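PDB 5NOA: family 88 glycosyl hydrolase from Bacteroides thetaiotaomicron, which probably acts as a hydrolase on unsaturated uronic-acid-containing fragments of complex polysaccharides. Local coordinates for residues G64-E67 with A68-L71; E32-D35 with I36-V40; S95-K98 with A99-K102. One frame throughout, in Å; residues are numbered along the deposited sequence.

Contact 1: residues G64-E67 with A68-L71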
ATOM      1  N   GLY A  64      -1.818   6.702   4.544  1.00  6.55           N
ATOM      2  CA  GLY A  64      -2.121   7.823   3.696  1.00  6.99           C
ATOM      3  C   GLY A  64      -2.244   9.140   4.438  1.00  7.23           C
ATOM      4  O   GLY A  64      -1.819  10.200   3.948  1.00  7.95           O
ATOM      5  N   ASN A  65      -2.881   9.116   5.607  1.00  7.02           N
ATOM      6  CA  ASN A  65      -2.972  10.319   6.432  1.00  7.20           C
ATOM      7  C   ASN A  65      -1.576  10.832   6.818  1.00  7.41           C
ATOM      8  O   ASN A  65      -1.322  12.035   6.764  1.00  7.91           O
ATOM      9  CB  ASN A  65      -3.804  10.040   7.672  1.00  7.91           C
ATOM     10  CG  ASN A  65      -3.997  11.286   8.515  1.00  7.68           C
ATOM     11  OD1 ASN A  65      -4.444  12.313   8.004  1.00  8.68           O
ATOM     12  ND2 ASN A  65      -3.646  11.209   9.798  1.00  9.22           N
ATOM     13  N   MET A  66      -0.700   9.906   7.204  1.00  7.56           N
ATOM     14  CA  MET A  66       0.648  10.289   7.529  1.00  8.29           C
ATOM     15  C   MET A  66       1.350  10.901   6.341  1.00  7.66           C
ATOM     16  O   MET A  66       2.048  11.927   6.496  1.00  8.44           O
ATOM     17  CB  MET A  66       1.446   9.146   8.128  1.00  9.71           C
ATOM     18  CG  MET A  66       0.987   8.757   9.531  1.00 12.57           C
ATOM     19  SD  MET A  66       0.861  10.087  10.767  1.00 13.80           S
ATOM     20  CE  MET A  66       2.544  10.665  10.874  1.00 16.25           C
ATOM     21  N   GLU A  67       1.162  10.338   5.145  1.00  7.63           N
ATOM     22  CA  GLU A  67       1.720  10.949   3.949  1.00  8.27           C
ATOM     23  C   GLU A  67       1.229  12.389   3.774  1.00  7.54           C
ATOM     24  O   GLU A  67       2.020  13.286   3.442  1.00  8.88           O
ATOM     25  CB  GLU A  67       1.369  10.107   2.725  1.00  9.28           C
ATOM     26  CG  GLU A  67       2.192  10.404   1.500  1.00 10.31           C
ATOM     27  CD  GLU A  67       3.565   9.781   1.513  1.00 13.25           C
ATOM     28  OE1 GLU A  67       4.366  10.185   0.667  1.00 19.24           O
ATOM     29  OE2 GLU A  67       3.835   8.870   2.325  1.00 16.85           O
ATOM     30  N   ALA A  68      -0.080  12.580   3.930  1.00  8.01           N
ATOM     31  CA  ALA A  68      -0.648  13.924   3.801  1.00  8.39           C
ATOM     32  C   ALA A  68      -0.074  14.892   4.854  1.00  8.06           C
ATOM     33  O   ALA A  68       0.157  16.049   4.545  1.00  9.60           O
ATOM     34  CB  ALA A  68      -2.168  13.850   3.897  1.00  9.32           C
ATOM     35  N   TYR A  69       0.173  14.404   6.069  1.00  8.18           N
ATOM     36  CA  TYR A  69       0.794  15.223   7.097  1.00  9.15           C
ATOM     37  C   TYR A  69       2.213  15.579   6.709  1.00 10.07           C
ATOM     38  O   TYR A  69       2.638  16.725   6.844  1.00 11.48           O
ATOM     39  CB  TYR A  69       0.763  14.525   8.468  1.00  9.47           C
ATOM     40  CG  TYR A  69       1.418  15.380   9.506  1.00 10.16           C
ATOM     41  CD1 TYR A  69       0.846  16.587   9.868  1.00 10.69           C
ATOM     42  CD2 TYR A  69       2.662  15.057  10.028  1.00 11.33           C
ATOM     43  CE1 TYR A  69       1.457  17.406  10.780  1.00 13.29           C
ATOM     44  CE2 TYR A  69       3.293  15.898  10.958  1.00 13.08           C
ATOM     45  CZ  TYR A  69       2.678  17.069  11.310  1.00 12.59           C
ATOM     46  OH  TYR A  69       3.296  17.893  12.215  1.00 17.56           O
ATOM     47  N   PHE A  70       2.982  14.601   6.234  1.00  9.36           N
ATOM     48  CA  PHE A  70       4.358  14.893   5.803  1.00 10.49           C
ATOM     49  C   PHE A  70       4.381  15.940   4.687  1.00 11.10           C
ATOM     50  O   PHE A  70       5.290  16.777   4.625  1.00 13.42           O
ATOM     51  CB  PHE A  70       5.062  13.642   5.298  1.00 11.87           C
ATOM     52  CG  PHE A  70       5.235  12.574   6.315  1.00 13.44           C
ATOM     53  CD1 PHE A  70       5.237  12.829   7.673  1.00 15.06           C
ATOM     54  CD2 PHE A  70       5.379  11.261   5.891  1.00 17.63           C
ATOM     55  CE1 PHE A  70       5.405  11.811   8.589  1.00 16.79           C
ATOM     56  CE2 PHE A  70       5.558  10.246   6.805  1.00 20.81           C
ATOM     57  CZ  PHE A  70       5.574  10.523   8.156  1.00 24.30           C
ATOM     58  N   LEU A  71       3.417  15.884   3.772  1.00 10.03           N
ATOM     59  CA  LEU A  71       3.362  16.839   2.662  1.00 10.75           C
ATOM     60  C   LEU A  71       2.929  18.225   3.099  1.00 11.28           C
ATOM     61  O   LEU A  71       3.530  19.206   2.666  1.00 14.22           O
ATOM     62  CB  LEU A  71       2.407  16.338   1.578  1.00 10.89           C
ATOM     63  CG  LEU A  71       2.378  17.161   0.306  1.00 11.82           C
ATOM     64  CD1 LEU A  71       3.551  16.776  -0.574  1.00 15.48           C
ATOM     65  CD2 LEU A  71       1.076  16.930  -0.460  1.00 12.93           C
TER
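Met-66 reaches one turn ahead to Phe-70, so the apolar part of this contact lies along one flank of helix 56-72. Its methyl CE does the touching, 3.8 Å from CE1 of the phenyl ring, the two side chains meeting at a slant. All three torsions of Met-66 lie near -60°, and the bends at chi2 and chi3 turn the methyl forward, toward the ring; a flexible thioether can take such bends. The same methyl sits more loosely beside Tyr-69, 4.5 Å from CD2.

A second kind of contact joins ring and backbone. The carbonyl oxygen O of Met-66 lies over one face of the Phe-70 ring, offset toward the rim and nearest CG at 3.3 Å. Because CG of Phe-70 is anti to its own carbonyl carbon (chi1 -63°), the ring leans back over that oxygen.

The polar interactions across the segments are i to i+4 alpha-helical hydrogen bonds. Phe-70 N donates to Met-66 O at 2.8 Å, so this oxygen is both bonded and roofed by the ring. Ala-68 N binds Gly-64 O, Tyr-69 N binds Asn-65 O, and Leu-71 N binds Glu-67 O.

Asn-65 and Glu-67 are buried, and their polar ends find partners on neighbouring helices. OD1 of Asn-65 is hydrogen-bonded to ND2 of Asn-41, and its ND2 to the backbone O of Tyr-77 and to OG of Ser-81, an amide offering both acceptor and donor; the carboxylate of Glu-67 forms a salt bridge with Arg-373 of helix 358-377. Helix 29-47 packs on Ala-68, whose lone methyl lets Ile-37 and Asn-41 come close, while Met-66 and Tyr-69 touch both helix 75-87 and helix 120-130, an all-helical setting consistent with the alpha/alpha barrel of this family.

Contact 2: residues E32-D35 with I36-V40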
ATOM      1  N   GLU A  32      -3.702  22.955  -6.835  1.00 11.42           N
ATOM      2  CA  GLU A  32      -4.995  22.331  -7.078  1.00 12.98           C
ATOM      3  C   GLU A  32      -5.005  20.934  -6.469  1.00 11.08           C
ATOM      4  O   GLU A  32      -6.019  20.505  -5.928  1.00 11.03           O
ATOM      5  CB  GLU A  32      -5.284  22.216  -8.579  1.00 16.58           C
ATOM      6  CG  GLU A  32      -5.649  23.490  -9.308  1.00 23.46           C
ATOM      7  CD  GLU A  32      -5.699  23.281 -10.833  1.00 33.61           C
ATOM      8  OE1 GLU A  32      -5.197  24.140 -11.581  1.00 43.60           O
ATOM      9  OE2 GLU A  32      -6.198  22.228 -11.285  1.00 45.93           O
ATOM     10  N   VAL A  33      -3.899  20.203  -6.562  1.00  9.52           N
ATOM     11  CA  VAL A  33      -3.876  18.855  -6.009  1.00  9.08           C
ATOM     12  C   VAL A  33      -3.799  18.922  -4.478  1.00  8.94           C
ATOM     13  O   VAL A  33      -4.439  18.123  -3.798  1.00  9.33           O
ATOM     14  CB  VAL A  33      -2.728  18.035  -6.580  1.00  8.71           C
ATOM     15  CG1 VAL A  33      -2.706  16.644  -5.969  1.00  9.71           C
ATOM     16  CG2 VAL A  33      -2.867  17.950  -8.085  1.00 10.18           C
ATOM     17  N   VAL A  34      -3.063  19.881  -3.913  1.00  8.29           N
ATOM     18  CA  VAL A  34      -3.110  20.090  -2.469  1.00  9.09           C
ATOM     19  C   VAL A  34      -4.538  20.344  -2.007  1.00  8.51           C
ATOM     20  O   VAL A  34      -4.963  19.784  -0.986  1.00  9.01           O
ATOM     21  CB  VAL A  34      -2.147  21.191  -2.021  1.00 10.56           C
ATOM     22  CG1 VAL A  34      -2.305  21.548  -0.547  1.00 11.59           C
ATOM     23  CG2 VAL A  34      -0.709  20.742  -2.275  1.00 10.79           C
ATOM     24  N   ASP A  35      -5.275  21.186  -2.717  1.00  9.40           N
ATOM     25  CA  ASP A  35      -6.665  21.442  -2.347  1.00 10.60           C
ATOM     26  C   ASP A  35      -7.498  20.137  -2.376  1.00  9.37           C
ATOM     27  O   ASP A  35      -8.344  19.924  -1.498  1.00  9.79           O
ATOM     28  CB  ASP A  35      -7.295  22.501  -3.265  1.00 12.61           C
ATOM     29  CG  ASP A  35      -6.769  23.895  -3.054  1.00 18.89           C
ATOM     30  OD1 ASP A  35      -6.152  24.172  -2.013  1.00 22.48           O
ATOM     31  OD2 ASP A  35      -6.993  24.726  -3.963  1.00 25.76           O
ATOM     32  N   ILE A  36      -7.250  19.282  -3.346  1.00  9.31           N
ATOM     33  CA  ILE A  36      -7.928  17.987  -3.395  1.00  8.58           C
ATOM     34  C   ILE A  36      -7.565  17.129  -2.177  1.00  8.89           C
ATOM     35  O   ILE A  36      -8.443  16.527  -1.554  1.00  9.00           O
ATOM     36  CB  ILE A  36      -7.591  17.262  -4.715  1.00  9.44           C
ATOM     37  CG1 ILE A  36      -8.321  17.919  -5.873  1.00 10.92           C
ATOM     38  CG2 ILE A  36      -7.905  15.783  -4.625  1.00  9.91           C
ATOM     39  CD1 ILE A  36      -7.862  17.502  -7.268  1.00 12.30           C
ATOM     40  N   ILE A  37      -6.288  17.088  -1.826  1.00  8.33           N
ATOM     41  CA  ILE A  37      -5.863  16.333  -0.651  1.00  7.81           C
ATOM     42  C   ILE A  37      -6.616  16.774   0.610  1.00  8.04           C
ATOM     43  O   ILE A  37      -7.131  15.942   1.342  1.00  8.32           O
ATOM     44  CB  ILE A  37      -4.337  16.461  -0.442  1.00  8.46           C
ATOM     45  CG1 ILE A  37      -3.608  15.664  -1.523  1.00  8.68           C
ATOM     46  CG2 ILE A  37      -3.880  15.984   0.929  1.00  8.78           C
ATOM     47  CD1 ILE A  37      -2.145  16.026  -1.707  1.00  9.54           C
ATOM     48  N   HIS A  38      -6.719  18.088   0.827  1.00  8.77           N
ATOM     49  CA  HIS A  38      -7.431  18.563   1.995  1.00  9.15           C
ATOM     50  C   HIS A  38      -8.936  18.261   1.926  1.00  9.32           C
ATOM     51  O   HIS A  38      -9.565  17.921   2.929  1.00 11.03           O
ATOM     52  CB  HIS A  38      -7.169  20.048   2.209  1.00  9.67           C
ATOM     53  CG  HIS A  38      -5.766  20.324   2.599  1.00 10.16           C
ATOM     54  ND1 HIS A  38      -5.142  19.623   3.615  1.00 12.62           N
ATOM     55  CD2 HIS A  38      -4.870  21.229   2.151  1.00 12.93           C
ATOM     56  CE1 HIS A  38      -3.904  20.082   3.746  1.00 13.33           C
ATOM     57  NE2 HIS A  38      -3.723  21.069   2.886  1.00 13.98           N
ATOM     58  N   LYS A  39      -9.519  18.347   0.732  1.00  9.23           N
ATOM     59  CA  LYS A  39     -10.940  18.037   0.573  1.00  9.79           C
ATOM     60  C   LYS A  39     -11.215  16.556   0.907  1.00  9.04           C
ATOM     61  O   LYS A  39     -12.147  16.226   1.611  1.00  9.99           O
ATOM     62  CB  LYS A  39     -11.381  18.368  -0.845  1.00 12.19           C
ATOM     63  CG  LYS A  39     -12.867  18.239  -1.107  1.00 16.34           C
ATOM     64  CD  LYS A  39     -13.209  18.618  -2.548  1.00 24.32           C
ATOM     65  CE  LYS A  39     -12.449  17.789  -3.606  1.00 29.50           C
ATOM     66  NZ  LYS A  39     -13.207  17.427  -4.848  1.00 32.63           N
ATOM     67  N   VAL A  40     -10.374  15.682   0.392  1.00  8.35           N
ATOM     68  CA  VAL A  40     -10.502  14.250   0.574  1.00  7.96           C
ATOM     69  C   VAL A  40     -10.261  13.849   2.027  1.00  7.89           C
ATOM     70  O   VAL A  40     -11.020  13.075   2.614  1.00  7.78           O
ATOM     71  CB  VAL A  40      -9.535  13.520  -0.386  1.00  8.16           C
ATOM     72  CG1 VAL A  40      -9.385  12.055  -0.066  1.00  8.68           C
ATOM     73  CG2 VAL A  40     -10.029  13.703  -1.820  1.00  8.96           C
TER
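Val-34 and His-38, one helical turn apart on helix 29-47, lie side by side and point the same way. The CG1 methyl of Val-34 makes the contact, 3.7 Å from CD2 of the imidazole and equally near NE2. That branch is anti to the backbone N (chi1 173°), which swings it alongside the ring. The ring also approaches the backbone, with CD2 of His-38 3.5 Å from Val-34 O.

A looser apolar pair lies on the next strip of the helix, where Val-33 CG1 and Ile-37 CD1 stand 4.3 Å apart.

Aliphatic carbon also lies against backbone oxygens. In both isoleucines CG1 is anti to the carbonyl carbon, so the longer branch leans back over the preceding turn: CG1 of Ile-36 comes to 3.5 Å from Glu-32 O, and CG1 of Ile-37 settles against Val-33 O in the same manner.

Four i to i+4 bonds of a regular alpha-helix hold the turns together. Ile-37 N donates to Val-33 O at 2.9 Å and His-38 N to Val-34 O at 3.0 Å; Ile-36 N to Glu-32 O and Lys-39 N to Asp-35 O complete the set.

The polar ends find partners farther off. ND1 of His-38 is hydrogen-bonded to the hydroxyl of Tyr-77, and NZ of Lys-39 to Gln-330 O. With an alanine at His-38, the Tyr-77 hydroxyl would probably lose its mate on this helix and Val-34 CG1 the ring beside it.

Histidine suits a partly exposed flank where one side meets a methyl and a ring nitrogen meets a hydroxyl. Ile-36 and Val-40 rest on Leu-329, Ile-37 and His-38 meet helix 56-72, and Val-33, Val-34 and Ile-37 join this first helix to the last, 358-377, consistent with the closed helical barrel of this family.

Contact 3: residues S95-K98 with A99-K102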
ATOM      1  N   SER A  95      -2.691 -10.074  22.085  1.00 12.15           N
ATOM      2  CA  SER A  95      -2.349 -11.231  22.930  1.00 12.67           C
ATOM      3  C   SER A  95      -0.901 -11.185  23.394  1.00 11.83           C
ATOM      4  O   SER A  95       0.000 -10.924  22.606  1.00 11.70           O
ATOM      5  CB  SER A  95      -2.524 -12.504  22.152  1.00 12.53           C
ATOM      6  OG  SER A  95      -2.009 -13.604  22.869  1.00 15.31           O
ATOM      7  N   ASP A  96      -0.682 -11.538  24.664  1.00 13.60           N
ATOM      8  CA  ASP A  96       0.666 -11.768  25.214  1.00 15.17           C
ATOM      9  C   ASP A  96       1.055 -13.263  25.302  1.00 14.57           C
ATOM     10  O   ASP A  96       2.136 -13.609  25.849  1.00 20.71           O
ATOM     11  CB  ASP A  96       0.810 -11.072  26.565  1.00 17.77           C
ATOM     12  CG  ASP A  96       0.916  -9.552  26.425  1.00 21.95           C
ATOM     13  OD1 ASP A  96       1.430  -9.061  25.417  1.00 21.63           O
ATOM     14  OD2 ASP A  96       0.490  -8.827  27.344  1.00 31.13           O
ATOM     15  N   HIS A  97       0.220 -14.127  24.743  1.00 12.50           N
ATOM     16  CA  HIS A  97       0.425 -15.572  24.846  1.00 13.42           C
ATOM     17  C   HIS A  97       1.054 -16.034  23.518  1.00 12.88           C
ATOM     18  O   HIS A  97       0.385 -16.450  22.564  1.00 13.67           O
ATOM     19  CB  HIS A  97      -0.938 -16.262  25.030  1.00 14.78           C
ATOM     20  CG  HIS A  97      -0.863 -17.734  25.385  1.00 17.41           C
ATOM     21  ND1 HIS A  97       0.208 -18.389  25.949  1.00 26.95           N
ATOM     22  CD2 HIS A  97      -1.816 -18.673  25.193  1.00 24.04           C
ATOM     23  CE1 HIS A  97      -0.115 -19.655  26.139  1.00 22.93           C
ATOM     24  NE2 HIS A  97      -1.317 -19.864  25.646  1.00 27.47           N
ATOM     25  N   LYS A  98       2.382 -15.956  23.484  1.00 12.67           N
ATOM     26  CA  LYS A  98       3.135 -16.216  22.261  1.00 14.51           C
ATOM     27  C   LYS A  98       2.845 -17.575  21.681  1.00 14.82           C
ATOM     28  O   LYS A  98       2.837 -17.707  20.460  1.00 16.59           O
ATOM     29  CB  LYS A  98       4.629 -16.042  22.474  1.00 16.08           C
ATOM     30  CG  LYS A  98       5.020 -14.584  22.683  1.00 17.84           C
ATOM     31  CD  LYS A  98       6.519 -14.428  22.612  1.00 24.74           C
ATOM     32  CE  LYS A  98       6.947 -13.012  22.915  1.00 25.80           C
ATOM     33  NZ  LYS A  98       7.147 -12.898  24.376  1.00 31.82           N
ATOM     34  N   ALA A  99       2.574 -18.582  22.517  1.00 16.92           N
ATOM     35  CA  ALA A  99       2.247 -19.927  21.978  1.00 17.00           C
ATOM     36  C   ALA A  99       0.961 -19.928  21.130  1.00 17.33           C
ATOM     37  O   ALA A  99       0.753 -20.830  20.330  1.00 20.28           O
ATOM     38  CB  ALA A  99       2.141 -20.948  23.100  1.00 18.99           C
ATOM     39  N   ASN A 100       0.056 -19.002  21.370  1.00 15.64           N
ATOM     40  CA  ASN A 100      -1.186 -18.877  20.608  1.00 17.31           C
ATOM     41  C   ASN A 100      -1.025 -17.945  19.432  1.00 12.90           C
ATOM     42  O   ASN A 100      -1.997 -17.811  18.694  1.00 12.83           O
ATOM     43  CB  ASN A 100      -2.350 -18.403  21.510  1.00 20.08           C
ATOM     44  CG  ASN A 100      -3.063 -19.555  22.215  1.00 24.67           C
ATOM     45  OD1 ASN A 100      -2.525 -20.653  22.366  1.00 32.89           O
ATOM     46  ND2 ASN A 100      -4.262 -19.293  22.675  1.00 29.10           N
ATOM     47  N   TRP A 101       0.146 -17.304  19.230  1.00 10.88           N
ATOM     48  CA  TRP A 101       0.267 -16.355  18.129  1.00 10.51           C
ATOM     49  C   TRP A 101       0.207 -17.033  16.785  1.00 10.23           C
ATOM     50  O   TRP A 101       0.844 -18.040  16.557  1.00 11.38           O
ATOM     51  CB  TRP A 101       1.551 -15.498  18.182  1.00  9.65           C
ATOM     52  CG  TRP A 101       1.603 -14.509  19.345  1.00  9.06           C
ATOM     53  CD1 TRP A 101       0.627 -14.287  20.285  1.00  8.81           C
ATOM     54  CD2 TRP A 101       2.624 -13.562  19.593  1.00  9.45           C
ATOM     55  NE1 TRP A 101       1.031 -13.304  21.144  1.00 10.33           N
ATOM     56  CE2 TRP A 101       2.236 -12.823  20.721  1.00  9.83           C
ATOM     57  CE3 TRP A 101       3.854 -13.256  18.974  1.00 10.14           C
ATOM     58  CZ2 TRP A 101       3.019 -11.783  21.239  1.00 10.65           C
ATOM     59  CZ3 TRP A 101       4.625 -12.235  19.492  1.00 11.25           C
ATOM     60  CH2 TRP A 101       4.225 -11.525  20.625  1.00 11.15           C
ATOM     61  N   LYS A 102      -0.611 -16.456  15.904  1.00  8.12           N
ATOM     62  CA  LYS A 102      -0.905 -17.000  14.587  1.00  8.42           C
ATOM     63  C   LYS A 102      -0.656 -15.984  13.488  1.00  7.30           C
ATOM     64  O   LYS A 102      -0.656 -14.782  13.725  1.00  8.28           O
ATOM     65  CB  LYS A 102      -2.342 -17.536  14.542  1.00  9.76           C
ATOM     66  CG  LYS A 102      -2.565 -18.725  15.520  1.00 12.47           C
ATOM     67  CD  LYS A 102      -4.010 -19.181  15.641  1.00 15.19           C
ATOM     68  CE  LYS A 102      -4.211 -20.254  16.689  1.00 20.93           C
ATOM     69  NZ  LYS A 102      -4.099 -19.678  18.057  1.00 22.18           N
TER
HETATM   70  O   HOH W   1       2.851 -19.103  18.138  1.00 20.75           O
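Trp-101 folds back over Lys-98, and the contact can be read along its indole. CB lies 3.4 Å from Lys-98 O, the same oxygen that accepts the hydrogen bond of Trp-101 N. From there CG, anti to the carbonyl carbon (chi1 -68°), carries the ring back across the preceding residues and lies close to both Lys-98 O and Lys-98 CA, 3.7 Å from the latter. CD1 comes to 3.2 Å from His-97 O. Next round the ring, NE1 donates to Ser-95 O at 3.0 Å, a bent bond (N-H...O 130°) that reaches the oxygen from above its carbonyl plane; Ser-95 OG lies at the ring edge, in plane.

That serine begins an ST turn: its hydroxyl oxygen accepts from His-97 N at 3.0 Å. The chain then enters a short 3-10 segment, Lys-98 to Asn-100, opened by the i to i+3 hydrogen bond from Asn-100 N to His-97 O, one residue tighter than an alpha-helix. A water bridges Lys-98 O and Trp-101 O where the segment ends.

Over the indole face sits Lys-98. Its CA lies 3.6 Å from the centroid of the five-membered ring and only 3° off the normal, a clear CH-pi contact. Farther out, on the same face, CZ2 meets Lys-98 CG at 3.7 Å, and CH2, at the far end of the indole, meets Lys-98 CE at 3.9 Å. Lysine fits here because its long methylene chain can run along the benzene half while the ammonium group extends past it. Tyr-146 of helix 135-149 meets the indole with its ring nearly perpendicular, and Arg-139 of that helix binds both Ser-95 O and the carboxylate of Asp-96.

In the fold
From the N terminus the chain passes through contact 2 in helix 29-47, then contact 1 in helix 56-72, and reaches contact 3 in the long loop between helices 75-87 and 120-130. All three are local, so none closes a long loop; they follow in series without nesting or crossing. Contacts 1 and 2 belong to consecutive helices that pack together, with Leu-71 CD2 3.6 Å from Ile-37 CD1, and both reach Tyr-77 at the start of helix 75-87. Contact 3 lies apart, its nearest atoms about 23 Å from contact 1, across the chain's centre from contact 2, where it fastens a surface loop to helix 135-149.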